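Local structure of protein-glutamine gamma-glutamyltransferase (Pseudomonas aeruginosa PAO1, 6G49) at residues R74-E79 against W86-Q91; P90-E95 against D169-W174. The protein shows transglutaminase activity in vitro, joining protein glutamine to lysine side chains through its periplasmic domain, and is critical for the viability of the bacterium. All blocks are in the same frame, centred on the assembly; numbering follows the deposited sequence.

Interaction 1 is a buried contact near the middle of the periplasmic domain, where R74-E79 of strand 72-81 meets the departing arm of its own hairpin, W86-Q91. Interaction 2 is more peripheral: its centre lies about 17 Å from the centre of the chain, against about 9 Å for interaction 1. The two share P90 and Q91, because the chain that leaves the hairpin runs on into the loop whose W92 reaches helix 170-175. Their chemistry follows their place. Interaction 1 relies on a carboxylate, an amide and ordered waters bridging strand and loop, whereas interaction 2 is a cation-pi stack on an arginine held by an aspartate at the helix N-terminus.

Interaction 1: residues R74-E79 against W86-Q91; sequences RALTME and WAQAPQ
A single water, water 1, binds four polar atoms between E79 and A89, whose CB lies 3.9 Å from E79 OE1: it donates to T77 O and E79 OE1, accepts from A89 N at 2.9 Å, and accepts weakly from E79 N. Beyond the short paired strand 86-87, water 1 thus links T77 O to A89 N, and water 2 links T77 N to Q88 NE2. Between the backbones, E79 N reaches A87 O in a weak bond of 3.1 Å, and M78 CA approaches the same oxygen.

The firmer link is between side chains. Q91 NE2 donates to E79 OE1 over 2.7 Å, meeting the carboxylate on its syn side, 24° out of plane, while the oxygen lies nearly in the amide plane. Q91 is bent at chi2 (-65°), which turns its amide back toward the strand; water 3 joins Q91 OE1 to E79 OE2. M78 CB and W86 CB form an apolar pair at 4.0 Å. The sulfur M78 SD sits beside the carbonyl oxygen W86 O, 3.5 Å away. The Q88 side chain crosses L76 at about a right angle, its amide NE2 against the methyl L76 CD1 at 3.9 Å.

The E79 carboxylate ties the hairpin to R262 of strand 261-265 and to R175, both through salt bridges, and to N176. With two amides and two waters also bound, this buried group is probably stabilised in its charged form.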
loop_
_atom_site.group_PDB
_atom_site.type_symbol
_atom_site.label_atom_id
_atom_site.label_comp_id
_atom_site.label_asym_id
_atom_site.label_seq_id
_atom_site.Cartn_x
_atom_site.Cartn_y
_atom_site.Cartn_z
ATOM N N ARG A 74 -3.028 3.483 -5.450
ATOM C CA ARG A 74 -1.584 3.200 -5.358
ATOM C C ARG A 74 -0.809 4.433 -5.793
ATOM O O ARG A 74 -1.104 5.058 -6.822
ATOM C CB ARG A 74 -1.093 2.015 -6.193
ATOM C CG ARG A 74 0.406 1.717 -6.066
ATOM C CD ARG A 74 0.886 0.510 -6.886
ATOM N NE ARG A 74 0.140 -0.706 -6.621
ATOM C CZ ARG A 74 0.687 -1.883 -6.344
ATOM N NH1 ARG A 74 2.005 -2.027 -6.492
ATOM N NH2 ARG A 74 -0.071 -2.874 -5.899
ATOM N N ALA A 75 0.223 4.784 -4.997
ATOM C CA ALA A 75 1.234 5.770 -5.369
ATOM C C ALA A 75 2.561 5.113 -5.670
ATOM O O ALA A 75 3.148 5.328 -6.747
ATOM C CB ALA A 75 1.391 6.812 -4.310
ATOM N N LEU A 76 3.071 4.330 -4.704
ATOM C CA LEU A 76 4.388 3.699 -4.899
ATOM C C LEU A 76 4.436 2.456 -4.020
ATOM O O LEU A 76 3.591 2.244 -3.182
ATOM C CB LEU A 76 5.529 4.649 -4.551
ATOM C CG LEU A 76 5.746 4.978 -3.084
ATOM C CD1 LEU A 76 7.207 5.399 -2.880
ATOM C CD2 LEU A 76 4.793 6.070 -2.599
ATOM N N THR A 77 5.483 1.640 -4.210
ATOM C CA THR A 77 5.815 0.557 -3.287
ATOM C C THR A 77 7.132 0.869 -2.621
ATOM O O THR A 77 7.994 1.579 -3.171
ATOM C CB THR A 77 5.896 -0.859 -3.887
ATOM O OG1 THR A 77 7.167 -1.056 -4.536
ATOM C CG2 THR A 77 4.740 -1.170 -4.805
ATOM N N MET A 78 7.261 0.319 -1.407
ATOM C CA MET A 78 8.474 0.420 -0.611
ATOM C C MET A 78 8.956 -1.006 -0.329
ATOM O O MET A 78 8.297 -1.756 0.377
ATOM C CB MET A 78 8.160 1.190 0.669
ATOM C CG MET A 78 7.739 2.638 0.351
ATOM S SD MET A 78 7.456 3.577 1.873
ATOM C CE MET A 78 6.743 5.042 1.144
ATOM N N GLU A 79 10.103 -1.340 -0.923
ATOM C CA GLU A 79 10.646 -2.684 -0.907
ATOM C C GLU A 79 11.845 -2.844 0.007
ATOM O O GLU A 79 12.325 -3.994 0.135
ATOM C CB GLU A 79 11.007 -3.090 -2.338
ATOM C CG GLU A 79 9.794 -3.342 -3.214
ATOM C CD GLU A 79 10.096 -3.428 -4.702
ATOM O OE1 GLU A 79 10.659 -2.470 -5.202
ATOM O OE2 GLU A 79 9.732 -4.464 -5.298
ATOM N N TRP A 86 10.679 1.935 5.882
ATOM C CA TRP A 86 10.461 1.330 4.605
ATOM C C TRP A 86 10.747 2.365 3.512
ATOM O O TRP A 86 10.466 3.592 3.689
ATOM C CB TRP A 86 9.031 0.817 4.506
ATOM C CG TRP A 86 8.758 -0.388 5.349
ATOM C CD1 TRP A 86 8.389 -0.450 6.660
ATOM C CD2 TRP A 86 8.927 -1.748 4.932
ATOM N NE1 TRP A 86 8.328 -1.744 7.082
ATOM C CE2 TRP A 86 8.625 -2.577 6.040
ATOM C CE3 TRP A 86 9.282 -2.328 3.715
ATOM C CZ2 TRP A 86 8.649 -3.961 5.969
ATOM C CZ3 TRP A 86 9.311 -3.704 3.652
ATOM C CH2 TRP A 86 9.015 -4.518 4.760
ATOM N N ALA A 87 11.384 1.920 2.417
ATOM C CA ALA A 87 11.791 2.875 1.392
ATOM C C ALA A 87 11.695 2.295 -0.011
ATOM O O ALA A 87 11.832 1.080 -0.229
ATOM C CB ALA A 87 13.213 3.368 1.610
ATOM N N GLN A 88 11.446 3.204 -0.930
ATOM C CA GLN A 88 11.414 2.883 -2.376
ATOM C C GLN A 88 12.810 2.409 -2.825
ATOM O O GLN A 88 13.827 3.019 -2.427
ATOM C CB GLN A 88 11.032 4.129 -3.199
ATOM C CG GLN A 88 10.894 3.914 -4.673
ATOM C CD GLN A 88 10.450 5.174 -5.389
ATOM O OE1 GLN A 88 11.058 6.244 -5.232
ATOM N NE2 GLN A 88 9.333 5.025 -6.080
ATOM N N ALA A 89 12.781 1.393 -3.666
ATOM C CA ALA A 89 13.977 0.899 -4.419
ATOM C C ALA A 89 13.904 1.432 -5.840
ATOM O O ALA A 89 12.853 1.707 -6.375
ATOM C CB ALA A 89 14.021 -0.587 -4.361
ATOM N N PRO A 90 15.025 1.450 -6.579
ATOM C CA PRO A 90 14.944 1.695 -8.022
ATOM C C PRO A 90 14.141 0.645 -8.781
ATOM O O PRO A 90 14.172 -0.524 -8.439
ATOM C CB PRO A 90 16.408 1.683 -8.458
ATOM C CG PRO A 90 17.203 1.829 -7.201
ATOM C CD PRO A 90 16.372 1.251 -6.056
ATOM N N GLN A 91 13.465 1.039 -9.882
ATOM C CA GLN A 91 12.581 0.130 -10.646
ATOM C C GLN A 91 13.026 0.119 -12.123
ATOM O O GLN A 91 13.789 1.016 -12.554
ATOM C CB GLN A 91 11.102 0.564 -10.583
ATOM C CG GLN A 91 10.527 0.713 -9.158
ATOM C CD GLN A 91 10.470 -0.605 -8.410
ATOM O OE1 GLN A 91 10.255 -1.666 -8.988
ATOM N NE2 GLN A 91 10.749 -0.551 -7.116
HETATM O O HOH W 1 10.320 -0.083 -3.856
HETATM O O HOH W 2 7.993 2.400 -5.823
HETATM O O HOH W 3 10.462 -4.179 -7.858
#

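Interaction 2: residues P90-E95 against D169-W174; sequences PQWSGE and DPRTRW
Cation-pi stacking joins W92 to R171: the guanidinium lies over one face of the indole, with R171 CZ 4.3 Å from the centroid of the six-membered ring and 19° off its normal. The planes are tilted by about 28°, and R171 NH2 is displaced toward the rim, 3.8 Å from W92 CZ2. The first torsion of W92 places CG between its backbone N and carbonyl carbon, extending the indole toward the helix.

Van der Waals contact is confined to the same end of the ring. T172 OG1 comes within 3.4 Å of W92 CZ2, approaching obliquely, and D169 CG lies farther off, at 4.2 Å from that carbon.

Electrostatics within the helix start hold the cation in place. D169 is the N-cap, and its OD1 accepts R171 N through the anti lone pair at 2.8 Å. The same oxygen takes R171 NE, while D169 OD2 receives R171 NH2 at 2.9 Å in a salt bridge, a side-on grip in which both carboxylate oxygens lie close to the guanidinium plane. The bend at chi3 (-55°) brings the guanidinium back onto D169. That aspartate therefore serves both as helix cap and as the partner that holds the group W92 stacks on.

The indole thus spans from the loop between strands 86-87 and 100-101, whose W92 N is hydrogen-bonded to S138 OG, to the first turn of helix 170-175, which follows strand 163-164.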
loop_
_atom_site.group_PDB
_atom_site.type_symbol
_atom_site.label_atom_id
_atom_site.label_comp_id
_atom_site.label_asym_id
_atom_site.label_seq_id
_atom_site.Cartn_x
_atom_site.Cartn_y
_atom_site.Cartn_z
ATOM N N PRO A 90 15.025 1.450 -6.579
ATOM C CA PRO A 90 14.944 1.695 -8.022
ATOM C C PRO A 90 14.141 0.645 -8.781
ATOM O O PRO A 90 14.172 -0.524 -8.439
ATOM C CB PRO A 90 16.408 1.683 -8.458
ATOM C CG PRO A 90 17.203 1.829 -7.201
ATOM C CD PRO A 90 16.372 1.251 -6.056
ATOM N N GLN A 91 13.465 1.039 -9.882
ATOM C CA GLN A 91 12.581 0.130 -10.646
ATOM C C GLN A 91 13.026 0.119 -12.123
ATOM O O GLN A 91 13.789 1.016 -12.554
ATOM C CB GLN A 91 11.102 0.564 -10.583
ATOM C CG GLN A 91 10.527 0.713 -9.158
ATOM C CD GLN A 91 10.470 -0.605 -8.410
ATOM O OE1 GLN A 91 10.255 -1.666 -8.988
ATOM N NE2 GLN A 91 10.749 -0.551 -7.116
ATOM N N TRP A 92 12.472 -0.827 -12.890
ATOM C CA TRP A 92 12.609 -0.877 -14.355
ATOM C C TRP A 92 11.185 -0.920 -14.930
ATOM O O TRP A 92 10.231 -0.752 -14.206
ATOM C CB TRP A 92 13.493 -2.055 -14.808
ATOM C CG TRP A 92 13.168 -3.395 -14.206
ATOM C CD1 TRP A 92 12.339 -4.354 -14.732
ATOM C CD2 TRP A 92 13.707 -3.970 -12.995
ATOM N NE1 TRP A 92 12.324 -5.469 -13.935
ATOM C CE2 TRP A 92 13.125 -5.256 -12.849
ATOM C CE3 TRP A 92 14.588 -3.516 -11.999
ATOM C CZ2 TRP A 92 13.403 -6.080 -11.755
ATOM C CZ3 TRP A 92 14.870 -4.340 -10.929
ATOM C CH2 TRP A 92 14.284 -5.598 -10.813
ATOM N N SER A 93 11.042 -1.119 -16.234
ATOM C CA SER A 93 9.722 -1.088 -16.888
ATOM C C SER A 93 8.846 -2.263 -16.428
ATOM O O SER A 93 9.333 -3.380 -16.213
ATOM C CB SER A 93 9.850 -1.064 -18.394
ATOM O OG SER A 93 8.554 -0.996 -18.983
ATOM N N GLY A 94 7.540 -2.001 -16.227
ATOM C CA GLY A 94 6.555 -3.062 -15.985
ATOM C C GLY A 94 5.504 -3.176 -17.090
ATOM O O GLY A 94 4.587 -3.950 -16.964
ATOM N N GLU A 95 5.661 -2.440 -18.200
ATOM C CA GLU A 95 4.696 -2.382 -19.298
ATOM C C GLU A 95 4.995 -3.498 -20.321
ATOM O O GLU A 95 5.388 -3.185 -21.434
ATOM C CB GLU A 95 4.795 -0.975 -19.907
ATOM C CG GLU A 95 3.715 -0.642 -20.927
ATOM C CD GLU A 95 2.299 -0.580 -20.384
ATOM O OE1 GLU A 95 2.104 -0.789 -19.182
ATOM O OE2 GLU A 95 1.389 -0.351 -21.183
ATOM N N ASP A 169 10.445 -12.200 -11.583
ATOM C CA ASP A 169 11.819 -11.972 -11.838
ATOM C C ASP A 169 12.626 -12.355 -10.594
ATOM O O ASP A 169 12.271 -11.987 -9.481
ATOM C CB ASP A 169 12.105 -10.501 -12.126
ATOM C CG ASP A 169 13.514 -10.243 -12.584
ATOM O OD1 ASP A 169 14.476 -10.295 -11.766
ATOM O OD2 ASP A 169 13.643 -9.866 -13.722
ATOM N N PRO A 170 13.707 -13.162 -10.699
ATOM C CA PRO A 170 14.493 -13.526 -9.501
ATOM C C PRO A 170 15.035 -12.367 -8.679
ATOM O O PRO A 170 15.078 -12.508 -7.467
ATOM C CB PRO A 170 15.625 -14.420 -10.087
ATOM C CG PRO A 170 15.680 -13.989 -11.510
ATOM C CD PRO A 170 14.247 -13.759 -11.924
ATOM N N ARG A 171 15.371 -11.248 -9.312
ATOM C CA ARG A 171 15.848 -10.073 -8.603
ATOM C C ARG A 171 14.708 -9.490 -7.752
ATOM O O ARG A 171 14.953 -9.087 -6.625
ATOM C CB ARG A 171 16.398 -9.018 -9.548
ATOM C CG ARG A 171 17.684 -9.416 -10.257
ATOM C CD ARG A 171 17.930 -8.473 -11.433
ATOM N NE ARG A 171 16.791 -8.430 -12.325
ATOM C CZ ARG A 171 16.722 -7.723 -13.456
ATOM N NH1 ARG A 171 17.720 -6.929 -13.800
ATOM N NH2 ARG A 171 15.653 -7.814 -14.231
ATOM N N THR A 172 13.510 -9.430 -8.329
ATOM C CA THR A 172 12.330 -8.912 -7.608
ATOM C C THR A 172 11.989 -9.799 -6.405
ATOM O O THR A 172 11.699 -9.353 -5.299
ATOM C CB THR A 172 11.132 -8.793 -8.546
ATOM O OG1 THR A 172 11.588 -7.963 -9.610
ATOM C CG2 THR A 172 9.987 -8.105 -7.844
ATOM N N ARG A 173 12.035 -11.106 -6.631
ATOM C CA ARG A 173 11.832 -12.077 -5.570
ATOM C C ARG A 173 12.840 -11.855 -4.429
ATOM O O ARG A 173 12.449 -11.800 -3.259
ATOM C CB ARG A 173 11.864 -13.497 -6.124
ATOM C CG ARG A 173 11.387 -14.564 -5.167
ATOM C CD ARG A 173 11.387 -15.931 -5.893
ATOM N NE ARG A 173 10.714 -16.966 -5.197
ATOM C CZ ARG A 173 10.298 -18.060 -5.838
ATOM N NH1 ARG A 173 10.484 -18.152 -7.147
ATOM N NH2 ARG A 173 9.686 -18.995 -5.171
ATOM N N TRP A 174 14.140 -11.775 -4.760
ATOM C CA TRP A 174 15.174 -11.616 -3.797
ATOM C C TRP A 174 14.988 -10.321 -3.007
ATOM O O TRP A 174 15.127 -10.275 -1.761
ATOM C CB TRP A 174 16.558 -11.655 -4.455
ATOM C CG TRP A 174 17.686 -11.926 -3.524
ATOM C CD1 TRP A 174 18.573 -11.086 -2.926
ATOM C CD2 TRP A 174 18.013 -13.242 -3.051
ATOM N NE1 TRP A 174 19.418 -11.808 -2.108
ATOM C CE2 TRP A 174 19.070 -13.109 -2.135
ATOM C CE3 TRP A 174 17.492 -14.502 -3.343
ATOM C CZ2 TRP A 174 19.691 -14.236 -1.562
ATOM C CZ3 TRP A 174 18.089 -15.603 -2.765
ATOM C CH2 TRP A 174 19.158 -15.448 -1.883
#